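Local structure of 3-carboxy-cis,cis-muconate cycloisomerase (1RE5) at residues D[16-21]-D[119-124]; D[32-37]-D[211-216]; D[146-151]-D[158-163]; D[263-268]-D[346-351]; D[296-301]-D[328-333]. The protein is a mostly helical, four-chain enzyme of the lyase superfamily that also includes adenylosuccinate lyase and class II fumarase. One frame throughout, in Å; residues are numbered along the deposited sequence.

Contact 1: D[16-21]-D[119-124]; sequences REIFSD and RDALDL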
# COMPACT_ATOMS: atom_id res chain seq x y z
N ARG D 16 18.03 2.06 -16.70
CA ARG D 16 18.40 0.69 -16.36
C ARG D 16 19.91 0.57 -16.22
O ARG D 16 20.40 -0.22 -15.42
CB ARG D 16 17.94 -0.29 -17.45
CG ARG D 16 18.29 -1.75 -17.14
CD ARG D 16 17.16 -2.46 -16.40
NE ARG D 16 17.18 -2.30 -14.95
CZ ARG D 16 16.11 -2.44 -14.17
NH1 ARG D 16 14.93 -2.74 -14.70
NH2 ARG D 16 16.20 -2.31 -12.85
N GLU D 17 20.65 1.34 -17.01
CA GLU D 17 22.11 1.30 -16.96
C GLU D 17 22.58 1.73 -15.57
O GLU D 17 23.48 1.12 -14.97
CB GLU D 17 22.70 2.21 -18.04
CG GLU D 17 24.18 1.97 -18.28
CD GLU D 17 24.49 0.50 -18.52
OE1 GLU D 17 23.79 -0.12 -19.35
OE2 GLU D 17 25.43 -0.04 -17.89
N ILE D 18 21.97 2.79 -15.05
CA ILE D 18 22.33 3.28 -13.73
C ILE D 18 22.00 2.22 -12.69
O ILE D 18 22.79 1.96 -11.78
CB ILE D 18 21.55 4.56 -13.37
CG1 ILE D 18 22.00 5.71 -14.27
CG2 ILE D 18 21.75 4.89 -11.90
CD1 ILE D 18 21.38 7.05 -13.88
N PHE D 19 20.83 1.59 -12.81
CA PHE D 19 20.44 0.59 -11.83
C PHE D 19 20.62 -0.81 -12.35
O PHE D 19 19.66 -1.54 -12.60
CB PHE D 19 19.00 0.83 -11.37
CG PHE D 19 18.86 2.07 -10.53
CD1 PHE D 19 19.35 2.10 -9.23
CD2 PHE D 19 18.29 3.22 -11.06
CE1 PHE D 19 19.29 3.27 -8.47
CE2 PHE D 19 18.22 4.40 -10.30
CZ PHE D 19 18.72 4.42 -9.01
N SER D 20 21.88 -1.16 -12.52
CA SER D 20 22.30 -2.47 -12.99
C SER D 20 23.34 -2.89 -11.99
O SER D 20 23.75 -2.09 -11.14
CB SER D 20 22.94 -2.34 -14.37
OG SER D 20 24.02 -1.41 -14.33
N ASP D 21 23.78 -4.14 -12.06
CA ASP D 21 24.80 -4.59 -11.13
C ASP D 21 26.05 -3.72 -11.28
O ASP D 21 26.65 -3.30 -10.29
CB ASP D 21 25.14 -6.04 -11.39
CG ASP D 21 23.99 -6.95 -11.08
OD1 ASP D 21 23.44 -6.81 -9.96
OD2 ASP D 21 23.65 -7.79 -11.94
N ARG D 119 22.07 10.44 -7.76
CA ARG D 119 22.39 11.70 -8.40
C ARG D 119 22.33 11.55 -9.92
O ARG D 119 21.77 12.41 -10.61
CB ARG D 119 23.77 12.20 -7.96
CG ARG D 119 24.14 13.54 -8.58
CD ARG D 119 25.62 13.57 -8.93
NE ARG D 119 26.43 14.07 -7.82
CZ ARG D 119 27.61 13.57 -7.47
NH1 ARG D 119 28.12 12.54 -8.14
NH2 ARG D 119 28.28 14.13 -6.48
N ASP D 120 22.89 10.47 -10.46
CA ASP D 120 22.84 10.26 -11.90
C ASP D 120 21.40 10.14 -12.34
O ASP D 120 21.04 10.62 -13.42
CB ASP D 120 23.59 9.00 -12.32
CG ASP D 120 25.08 9.19 -12.34
OD1 ASP D 120 25.53 10.35 -12.36
OD2 ASP D 120 25.80 8.17 -12.36
N ALA D 121 20.59 9.50 -11.50
CA ALA D 121 19.17 9.32 -11.79
C ALA D 121 18.44 10.66 -11.75
O ALA D 121 17.65 10.99 -12.64
CB ALA D 121 18.55 8.37 -10.79
N LEU D 122 18.71 11.45 -10.71
CA LEU D 122 18.06 12.74 -10.57
C LEU D 122 18.31 13.56 -11.82
O LEU D 122 17.41 14.23 -12.34
CB LEU D 122 18.62 13.49 -9.36
CG LEU D 122 17.63 14.34 -8.57
CD1 LEU D 122 18.40 15.28 -7.69
CD2 LEU D 122 16.72 15.12 -9.49
N ASP D 123 19.56 13.50 -12.29
CA ASP D 123 19.97 14.23 -13.49
C ASP D 123 19.18 13.82 -14.73
O ASP D 123 18.82 14.68 -15.53
CB ASP D 123 21.48 14.05 -13.72
CG ASP D 123 22.34 14.95 -12.81
OD1 ASP D 123 23.57 14.72 -12.72
OD2 ASP D 123 21.78 15.89 -12.19
N LEU D 124 18.91 12.53 -14.90
CA LEU D 124 18.13 12.07 -16.05
C LEU D 124 16.70 12.58 -15.97
O LEU D 124 16.16 13.14 -16.92
CB LEU D 124 18.07 10.55 -16.13
CG LEU D 124 19.30 9.78 -16.58
CD1 LEU D 124 18.87 8.36 -16.97
CD2 LEU D 124 19.94 10.47 -17.77
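I18, the last residue of helix 13-18, faces A121 of helix 106-142 with the two CA atoms 7.1 Å apart, and the next residue, F19, is the first to leave helical backbone angles. The I18 side chain carries most of the contact. Its CG1 stands anti to the carbonyl carbon (chi1 -67°), which sends CD1 out to the neighbouring helix. CD1 rests against CB of D120 at 3.3 Å, not against the carboxylate, and the two side chains cross at a slant. It also comes 4.2 Å from CD1 of L124, one turn further along. CE2 of F19 lies 4.0 Å from CB of A121, and CG2 of I18 sits off-centre over one face of the F19 ring. The ring also packs on P328 and C331 of helix 319-347. The chain then turns into helix 21-40. There OG of S20 gives a 2.7 Å hydrogen bond to O of E17, and S20 is the N-cap of the new helix, with OG also bonded to N of G23. The contact packs the turn between helices 13-18 and 21-40 on the long helix 106-142 of the helical bundle. The chemistry across it is apolar. The two segments meet through carbon surfaces, while S20 OG bonds within the turn and the D21 carboxylate binds backbone N atoms of Q4 and L5 of the second subunit.

Contact 2: D[32-37]-D[211-216]; sequences EAALAR and EALAEQ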
# COMPACT_ATOMS: atom_id res chain seq x y z
N GLU D 32 35.07 3.78 -2.30
CA GLU D 32 36.35 3.25 -1.82
C GLU D 32 37.55 4.05 -2.31
O GLU D 32 38.43 4.43 -1.52
CB GLU D 32 36.49 1.79 -2.25
CG GLU D 32 35.45 0.87 -1.59
CD GLU D 32 35.50 0.92 -0.06
OE1 GLU D 32 34.50 0.53 0.58
OE2 GLU D 32 36.53 1.34 0.51
N ALA D 33 37.59 4.31 -3.62
CA ALA D 33 38.67 5.09 -4.20
C ALA D 33 38.70 6.46 -3.53
O ALA D 33 39.73 6.89 -3.02
CB ALA D 33 38.47 5.24 -5.69
N ALA D 34 37.56 7.13 -3.53
CA ALA D 34 37.48 8.45 -2.91
C ALA D 34 37.94 8.42 -1.44
O ALA D 34 38.55 9.39 -0.96
CB ALA D 34 36.05 8.97 -2.99
N LEU D 35 37.66 7.32 -0.73
CA LEU D 35 38.03 7.16 0.68
C LEU D 35 39.55 7.21 0.84
O LEU D 35 40.08 7.99 1.63
CB LEU D 35 37.53 5.82 1.23
CG LEU D 35 36.98 5.73 2.67
CD1 LEU D 35 37.31 4.37 3.23
CD2 LEU D 35 37.56 6.79 3.58
N ALA D 36 40.24 6.35 0.09
CA ALA D 36 41.70 6.28 0.13
C ALA D 36 42.30 7.67 -0.15
O ALA D 36 43.17 8.15 0.58
CB ALA D 36 42.18 5.27 -0.91
N ARG D 37 41.80 8.30 -1.20
CA ARG D 37 42.24 9.62 -1.62
C ARG D 37 42.10 10.62 -0.46
O ARG D 37 43.04 11.36 -0.14
CB ARG D 37 41.39 10.07 -2.80
CG ARG D 37 42.09 10.92 -3.83
CD ARG D 37 41.13 11.19 -4.98
NE ARG D 37 40.63 9.95 -5.57
CZ ARG D 37 39.40 9.79 -6.06
NH1 ARG D 37 38.52 10.79 -6.04
NH2 ARG D 37 39.04 8.62 -6.59
N GLU D 211 35.24 15.68 5.53
CA GLU D 211 35.12 16.80 4.61
C GLU D 211 35.86 16.55 3.30
O GLU D 211 35.34 16.83 2.22
CB GLU D 211 35.61 18.07 5.29
CG GLU D 211 35.00 18.20 6.68
CD GLU D 211 34.92 19.62 7.18
OE1 GLU D 211 35.96 20.31 7.18
OE2 GLU D 211 33.80 20.04 7.57
N ALA D 212 37.06 15.99 3.41
CA ALA D 212 37.84 15.68 2.22
C ALA D 212 37.04 14.71 1.35
O ALA D 212 36.93 14.90 0.14
CB ALA D 212 39.16 15.04 2.62
N LEU D 213 36.47 13.69 1.98
CA LEU D 213 35.68 12.67 1.28
C LEU D 213 34.47 13.25 0.56
O LEU D 213 34.20 12.92 -0.60
CB LEU D 213 35.23 11.59 2.27
CG LEU D 213 34.41 10.44 1.69
CD1 LEU D 213 35.07 9.90 0.42
CD2 LEU D 213 34.27 9.35 2.75
N ALA D 214 33.73 14.11 1.25
CA ALA D 214 32.55 14.74 0.69
C ALA D 214 32.93 15.51 -0.57
O ALA D 214 32.34 15.32 -1.64
CB ALA D 214 31.92 15.68 1.71
N GLU D 215 33.93 16.38 -0.42
CA GLU D 215 34.44 17.20 -1.50
C GLU D 215 34.89 16.35 -2.70
O GLU D 215 34.66 16.69 -3.86
CB GLU D 215 35.59 18.03 -0.98
CG GLU D 215 36.21 18.94 -1.99
CD GLU D 215 37.43 19.62 -1.43
OE1 GLU D 215 38.41 18.90 -1.08
OE2 GLU D 215 37.42 20.87 -1.32
N GLN D 216 35.55 15.23 -2.40
CA GLN D 216 36.03 14.31 -3.42
C GLN D 216 34.90 13.81 -4.31
O GLN D 216 35.05 13.70 -5.53
CB GLN D 216 36.71 13.11 -2.77
CG GLN D 216 38.14 13.36 -2.36
CD GLN D 216 39.05 13.51 -3.55
OE1 GLN D 216 40.06 14.20 -3.50
NE2 GLN D 216 38.69 12.85 -4.65
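R37 offers Q216 an edge of its guanidinium, and the Q216 amide comes there near the guanidinium plane. The two flat groups are turned 70° against each other. CA of A34, one turn back on the same helix, covers one face of the guanidinium, 3.9 Å above the plane and over its centre. The arginine therefore lies folded along its own helix, with its chain bent at chi3. The amide of Q216 is probably turned over in the model, and which of its two ends meets R37 is doubtful. A firm polar partner of R37 is E54 of helix 47-56, in a salt bridge to NE. Next to this polar pair the contact is apolar. CB of A34 touches CD1 of L213 at 3.7 Å and lies 4.2 Å from CB of Q216. CG of L213 is anti to its backbone N (chi1 -179°), and this brings the branched end round to helix 21-40. CD1 also reaches the backbone N of L35 at 3.8 Å, while CD2 is 4.3 Å from CD2 of L35. This inclined antiparallel packing of helix 21-40 on helix 206-217, 134° between segment axes 8.8 Å apart, lies far from the chain's centre. The small A34 side chain allows L213 to lie close to the backbone. Leucine packing thus holds the buried side, and R37, paired with E54, borders the partly exposed one.

Contact 3: D[146-151]-D[158-163]; sequences TPLVGR and TPVTLG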
# COMPACT_ATOMS: atom_id res chain seq x y z
N THR D 146 -8.68 25.30 -29.21
CA THR D 146 -9.44 24.34 -29.98
C THR D 146 -10.42 23.79 -28.92
O THR D 146 -10.01 23.21 -27.91
CB THR D 146 -8.54 23.24 -30.64
OG1 THR D 146 -9.02 21.95 -30.30
CG2 THR D 146 -7.14 23.38 -30.24
N PRO D 147 -11.72 24.02 -29.12
CA PRO D 147 -12.74 23.56 -28.18
C PRO D 147 -13.13 22.08 -28.18
O PRO D 147 -13.23 21.45 -29.23
CB PRO D 147 -13.93 24.46 -28.50
CG PRO D 147 -13.80 24.63 -29.98
CD PRO D 147 -12.32 24.83 -30.20
N LEU D 148 -13.33 21.55 -26.98
CA LEU D 148 -13.75 20.17 -26.78
C LEU D 148 -14.73 20.26 -25.60
O LEU D 148 -14.67 21.21 -24.83
CB LEU D 148 -12.52 19.22 -26.50
CG LEU D 148 -11.56 19.11 -25.29
CD1 LEU D 148 -10.46 18.07 -25.44
CD2 LEU D 148 -10.92 20.42 -25.14
N VAL D 149 -15.65 19.30 -25.49
CA VAL D 149 -16.62 19.32 -24.40
C VAL D 149 -15.96 19.00 -23.05
O VAL D 149 -14.99 18.26 -22.99
CB VAL D 149 -17.76 18.28 -24.62
CG1 VAL D 149 -17.21 16.84 -24.46
CG2 VAL D 149 -18.90 18.55 -23.65
N GLY D 150 -16.50 19.58 -21.98
CA GLY D 150 -15.95 19.30 -20.66
C GLY D 150 -16.54 17.99 -20.17
O GLY D 150 -17.69 17.68 -20.44
N ARG D 151 -15.75 17.19 -19.47
CA ARG D 151 -16.26 15.93 -18.96
C ARG D 151 -16.11 15.85 -17.44
O ARG D 151 -15.01 15.87 -16.89
CB ARG D 151 -15.55 14.77 -19.65
CG ARG D 151 -15.72 14.81 -21.15
CD ARG D 151 -15.02 13.66 -21.85
NE ARG D 151 -14.48 14.10 -23.14
CZ ARG D 151 -15.08 13.95 -24.31
NH1 ARG D 151 -16.25 13.35 -24.38
NH2 ARG D 151 -14.50 14.41 -25.41
N THR D 158 -19.89 21.96 -19.48
CA THR D 158 -19.54 23.15 -20.26
C THR D 158 -18.20 22.98 -20.93
O THR D 158 -17.31 22.29 -20.43
CB THR D 158 -19.51 24.40 -19.38
OG1 THR D 158 -18.80 24.10 -18.18
CG2 THR D 158 -20.92 24.85 -19.05
N PRO D 159 -18.02 23.64 -22.07
CA PRO D 159 -16.81 23.61 -22.89
C PRO D 159 -15.52 23.85 -22.14
O PRO D 159 -15.46 24.52 -21.10
CB PRO D 159 -17.07 24.69 -23.93
CG PRO D 159 -18.53 24.66 -24.09
CD PRO D 159 -19.00 24.58 -22.65
N VAL D 160 -14.47 23.31 -22.75
CA VAL D 160 -13.11 23.37 -22.25
C VAL D 160 -12.25 23.42 -23.53
O VAL D 160 -12.78 23.31 -24.64
CB VAL D 160 -12.86 22.08 -21.38
CG1 VAL D 160 -11.57 21.38 -21.75
CG2 VAL D 160 -12.90 22.46 -19.90
N THR D 161 -10.95 23.61 -23.40
CA THR D 161 -10.08 23.68 -24.57
C THR D 161 -9.02 22.58 -24.43
O THR D 161 -8.69 22.18 -23.32
CB THR D 161 -9.44 25.08 -24.62
OG1 THR D 161 -9.29 25.49 -25.97
CG2 THR D 161 -8.08 25.08 -23.98
N LEU D 162 -8.50 22.05 -25.54
CA LEU D 162 -7.49 21.00 -25.40
C LEU D 162 -6.26 21.56 -24.72
O LEU D 162 -5.62 20.87 -23.90
CB LEU D 162 -7.10 20.38 -26.76
CG LEU D 162 -5.99 19.31 -26.69
CD1 LEU D 162 -6.42 18.17 -25.79
CD2 LEU D 162 -5.69 18.78 -28.09
N GLY D 163 -5.92 22.80 -25.05
CA GLY D 163 -4.76 23.45 -24.46
C GLY D 163 -4.91 23.58 -22.95
O GLY D 163 -3.93 23.46 -22.21
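O of T146 accepts a hydrogen bond and a CA-H...O contact from the other segment. N of L162 gives the hydrogen bond, 3.0 Å long and nearly along the C=O axis, and CA of T161 makes the weaker contact at 3.4 Å. O of V160 is held in a similar way. N of L148 bonds to it at 3.0 Å and almost straight (176° at the hydrogen), and CA of P147 adds a contact at 3.5 Å. The return bond runs from N of V160 to O of L148, also 3.0 Å, which makes L148 and V160 a hydrogen-bonded antiparallel pair. P147 and T161 form the neighbouring non-hydrogen-bonded pair. CD1 of L148 comes within 4.1 Å of CD1 of L162, though the placement of the L148 side chain is doubtful. M355 of helix 352-359 packs on both leucines. The hydroxyl of T161 bonds to O of A144, and that of T158 meets OG of S196 of the third subunit. T161 is the last strand residue and holds the N-cap position of helix 162-187. The arrangement is that of an outer strand in a small three-stranded antiparallel sheet, with 147-152 in the middle, whose last strand runs directly into a long helix.

Contact 4: D[263-268]-D[346-351]; sequences GEVFEP and EGMEVD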
# COMPACT_ATOMS: atom_id res chain seq x y z
N GLY D 263 -12.84 9.34 -29.93
CA GLY D 263 -11.93 9.57 -31.04
C GLY D 263 -11.51 11.00 -31.25
O GLY D 263 -11.57 11.51 -32.36
N GLU D 264 -11.06 11.65 -30.19
CA GLU D 264 -10.66 13.04 -30.30
C GLU D 264 -9.15 13.24 -30.33
O GLU D 264 -8.65 14.12 -31.04
CB GLU D 264 -11.27 13.83 -29.16
CG GLU D 264 -12.77 13.85 -29.21
CD GLU D 264 -13.37 14.66 -28.10
OE1 GLU D 264 -14.60 14.92 -28.14
OE2 GLU D 264 -12.62 15.03 -27.17
N VAL D 265 -8.41 12.44 -29.57
CA VAL D 265 -6.97 12.56 -29.53
C VAL D 265 -6.42 11.16 -29.65
O VAL D 265 -7.04 10.22 -29.17
CB VAL D 265 -6.49 13.20 -28.19
CG1 VAL D 265 -5.00 13.05 -28.03
CG2 VAL D 265 -6.85 14.68 -28.16
N PHE D 266 -5.27 11.02 -30.31
CA PHE D 266 -4.69 9.69 -30.49
C PHE D 266 -3.19 9.67 -30.27
O PHE D 266 -2.50 10.67 -30.50
CB PHE D 266 -4.93 9.20 -31.92
CG PHE D 266 -6.36 9.13 -32.32
CD1 PHE D 266 -7.06 7.93 -32.23
CD2 PHE D 266 -7.02 10.26 -32.80
CE1 PHE D 266 -8.39 7.86 -32.60
CE2 PHE D 266 -8.35 10.20 -33.18
CZ PHE D 266 -9.03 8.99 -33.08
N GLU D 267 -2.69 8.52 -29.82
CA GLU D 267 -1.27 8.34 -29.64
C GLU D 267 -0.68 8.27 -31.04
O GLU D 267 -1.35 7.89 -31.99
CB GLU D 267 -1.00 7.03 -28.92
CG GLU D 267 -1.09 7.10 -27.43
CD GLU D 267 -0.70 5.78 -26.81
OE1 GLU D 267 0.19 5.11 -27.36
OE2 GLU D 267 -1.28 5.43 -25.77
N PRO D 268 0.61 8.60 -31.19
CA PRO D 268 1.25 8.55 -32.50
C PRO D 268 1.23 7.18 -33.14
O PRO D 268 0.85 6.20 -32.51
CB PRO D 268 2.69 8.96 -32.19
CG PRO D 268 2.57 9.75 -30.94
CD PRO D 268 1.56 8.99 -30.15
N GLU D 346 4.64 14.67 -27.87
CA GLU D 346 5.10 15.36 -29.06
C GLU D 346 4.48 14.85 -30.34
O GLU D 346 4.59 15.49 -31.38
CB GLU D 346 6.61 15.29 -29.17
CG GLU D 346 7.14 13.98 -29.68
CD GLU D 346 8.63 13.86 -29.48
OE1 GLU D 346 9.35 14.85 -29.76
OE2 GLU D 346 9.08 12.77 -29.05
N GLY D 347 3.80 13.72 -30.27
CA GLY D 347 3.22 13.19 -31.49
C GLY D 347 1.75 12.89 -31.50
O GLY D 347 1.28 12.26 -32.45
N MET D 348 0.98 13.34 -30.51
CA MET D 348 -0.42 12.99 -30.56
C MET D 348 -1.18 13.69 -31.67
O MET D 348 -0.87 14.82 -32.02
CB MET D 348 -1.11 13.16 -29.20
CG MET D 348 -0.53 14.21 -28.31
SD MET D 348 -1.05 15.78 -28.86
CE MET D 348 -2.58 15.95 -27.89
N GLU D 349 -2.14 12.96 -32.23
CA GLU D 349 -3.00 13.41 -33.32
C GLU D 349 -4.31 13.94 -32.79
O GLU D 349 -4.99 13.27 -32.02
CB GLU D 349 -3.30 12.24 -34.25
CG GLU D 349 -2.09 11.67 -34.96
CD GLU D 349 -2.42 10.40 -35.72
OE1 GLU D 349 -3.35 10.44 -36.56
OE2 GLU D 349 -1.76 9.38 -35.47
N VAL D 350 -4.69 15.14 -33.24
CA VAL D 350 -5.93 15.73 -32.79
C VAL D 350 -6.96 15.76 -33.91
O VAL D 350 -6.62 15.98 -35.07
CB VAL D 350 -5.69 17.16 -32.26
CG1 VAL D 350 -7.00 17.77 -31.81
CG2 VAL D 350 -4.69 17.13 -31.11
N ASP D 351 -8.22 15.51 -33.56
CA ASP D 351 -9.32 15.56 -34.52
C ASP D 351 -10.31 16.61 -34.00
O ASP D 351 -11.30 16.30 -33.32
CB ASP D 351 -10.01 14.20 -34.62
CG ASP D 351 -11.06 14.16 -35.74
OD1 ASP D 351 -11.56 15.23 -36.16
OD2 ASP D 351 -11.39 13.04 -36.20
O HOH W 1 -12.05 10.71 -34.99
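F266 and E349 are joined by two backbone hydrogen bonds, N of F266 to O of E349 at 2.8 Å and N of E349 to O of F266 at 2.9 Å. A third bond runs from N of D351 to O of E264, also 2.9 Å. O of E349 is held further by CA of V265 in a CA-H...O contact at 3.3 Å. The edge of the F266 ring comes near this oxygen too, through CD2. The V265 and V350 side chains lie on one side of the strand pair, those of F266 and E349 on the other. M348 is bent at chi2 and chi3, which folds its CE back to CG1 of V265 at 3.8 Å. At the far end the ring of P268 lies against the peptide of G347. These bonds make a short two-stranded antiparallel sheet, which ties the end of helix 319-347 to the chain that follows helix 231-257. A water closes the other end, donating to O of G263 at 2.8 Å and to OD2 of D351 at 2.7 Å. OD1 of D351 caps helix 352-359 through N of R354, and M355 of that helix packs on V265 and V350. The E264 carboxylate forms a salt bridge with R151 and a hydrogen bond with N358. The carboxylate of E267, the residue after F266, accepts bonds from N of G287 and N of A288 at the start of helix 286-307.

Contact 5: D[296-301]-D[328-333]; sequences TRVPGL and PDICCL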
# COMPACT_ATOMS: atom_id res chain seq x y z
N THR D 296 -0.15 2.83 -11.19
CA THR D 296 -0.79 1.76 -10.43
C THR D 296 0.22 1.01 -9.56
O THR D 296 -0.10 0.62 -8.45
CB THR D 296 -1.45 0.75 -11.37
OG1 THR D 296 -2.33 1.44 -12.27
CG2 THR D 296 -2.24 -0.27 -10.57
N ARG D 297 1.43 0.83 -10.07
CA ARG D 297 2.49 0.10 -9.37
C ARG D 297 3.24 0.88 -8.31
O ARG D 297 3.54 0.35 -7.25
CB ARG D 297 3.52 -0.41 -10.38
CG ARG D 297 3.00 -1.44 -11.34
CD ARG D 297 3.55 -2.77 -10.98
NE ARG D 297 4.93 -2.91 -11.41
CZ ARG D 297 5.89 -3.42 -10.64
NH1 ARG D 297 5.63 -3.81 -9.39
NH2 ARG D 297 7.11 -3.58 -11.15
N VAL D 298 3.57 2.12 -8.62
CA VAL D 298 4.37 2.94 -7.72
C VAL D 298 3.84 3.16 -6.31
O VAL D 298 4.61 3.06 -5.36
CB VAL D 298 4.69 4.32 -8.39
CG1 VAL D 298 5.41 5.25 -7.42
CG2 VAL D 298 5.55 4.10 -9.64
N PRO D 299 2.53 3.43 -6.14
CA PRO D 299 2.03 3.65 -4.76
C PRO D 299 2.44 2.54 -3.77
O PRO D 299 2.83 2.81 -2.64
CB PRO D 299 0.51 3.76 -4.94
CG PRO D 299 0.36 4.27 -6.35
CD PRO D 299 1.43 3.49 -7.12
N GLY D 300 2.36 1.29 -4.21
CA GLY D 300 2.74 0.20 -3.34
C GLY D 300 4.23 0.21 -3.03
O GLY D 300 4.64 -0.04 -1.88
N LEU D 301 5.05 0.48 -4.04
CA LEU D 301 6.50 0.51 -3.83
C LEU D 301 6.87 1.66 -2.90
O LEU D 301 7.78 1.54 -2.08
CB LEU D 301 7.23 0.64 -5.16
CG LEU D 301 6.99 -0.58 -6.03
CD1 LEU D 301 7.58 -0.38 -7.41
CD2 LEU D 301 7.59 -1.80 -5.32
N PRO D 328 15.24 1.34 -6.49
CA PRO D 328 15.58 1.28 -7.92
C PRO D 328 14.34 1.00 -8.77
O PRO D 328 14.15 1.61 -9.82
CB PRO D 328 16.62 0.16 -7.98
CG PRO D 328 17.30 0.28 -6.65
CD PRO D 328 16.13 0.46 -5.71
N ASP D 329 13.49 0.09 -8.32
CA ASP D 329 12.29 -0.20 -9.09
C ASP D 329 11.48 1.06 -9.36
O ASP D 329 11.00 1.27 -10.47
CB ASP D 329 11.41 -1.22 -8.38
CG ASP D 329 11.83 -2.65 -8.64
OD1 ASP D 329 11.12 -3.57 -8.19
OD2 ASP D 329 12.89 -2.83 -9.31
N ILE D 330 11.33 1.89 -8.33
CA ILE D 330 10.57 3.12 -8.47
C ILE D 330 11.18 4.00 -9.56
O ILE D 330 10.48 4.46 -10.45
CB ILE D 330 10.51 3.88 -7.14
CG1 ILE D 330 9.76 3.06 -6.09
CG2 ILE D 330 9.82 5.22 -7.34
CD1 ILE D 330 9.80 3.63 -4.70
N CYS D 331 12.49 4.21 -9.48
CA CYS D 331 13.20 5.03 -10.46
C CYS D 331 13.02 4.50 -11.88
O CYS D 331 12.79 5.28 -12.82
CB CYS D 331 14.68 5.08 -10.12
SG CYS D 331 15.03 6.09 -8.67
N CYS D 332 13.13 3.19 -12.05
CA CYS D 332 12.99 2.62 -13.38
C CYS D 332 11.57 2.76 -13.92
O CYS D 332 11.37 3.13 -15.07
CB CYS D 332 13.41 1.15 -13.37
SG CYS D 332 15.15 0.96 -12.99
N LEU D 333 10.60 2.48 -13.06
CA LEU D 333 9.18 2.58 -13.42
C LEU D 333 8.85 3.98 -13.91
O LEU D 333 8.18 4.16 -14.94
CB LEU D 333 8.32 2.24 -12.20
CG LEU D 333 7.41 1.00 -12.21
CD1 LEU D 333 7.75 0.06 -13.37
CD2 LEU D 333 7.55 0.29 -10.87
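V298 and I330 mark the closest backbone approach, 6.2 Å between CA atoms, of two helices that run nearly antiparallel. The segment axes come within 9.9 Å at 158°. Helices 286-307 and 319-347 belong to the long helical bundle typical of this superfamily, and both are kinked here, at P299 and P328. CB of L301 meets CG1 of I330 at 3.6 Å, and its CD1 meets CD2 of L333 at 3.5 Å, with the two leucines at about a right angle. The same CD2 of L333 lies over one face of the R297 guanidinium, 3.7 Å above the plane and toward its rim. R297 is bent at chi2 and chi3 to bring that group across the leucine. V298 completes the layer, with CG2 4.2 Å from CB of L333, and also packs on A244 of helix 231-257. T296, R297, P299 and G300 line the pocket of a bound 2,3-dihydroxy-1,4-dithiobutane. L301 and D329 each pack on their counterparts in the second subunit. NH2 of R297 stays 5.0 Å from OD1 of D329, not in contact. CG1 of I330 stands anti to its carbonyl carbon (chi1 -64°), and CD1 beyond it reaches the backbone of L301, 3.9 Å from O.

Contacts 1 and 5 are neighbours in the helical bundle, with centres 15 Å apart. R16 NH2 packs on C332 SG at 3.4 Å, and both contacts reach the second subunit. Contacts 3 and 4 form another pair, also 15 Å between centres. A salt bridge from R151 NH2 to E264 OE2 (2.7 Å) and packing of L162 on V350 join them. R151 also bridges to E261 of the fourth subunit. Contact 2 lies far from this pair, its centre about 57 Å from that of contact 3, across the chain's centre. Contacts 4 and 5 share helix 319-347. Contact 5 holds four pocket residues, and the R297 side chain is about 6 Å from a bound 2,3-dihydroxy-1,4-dithiobutane, probably from the crystallisation liquor.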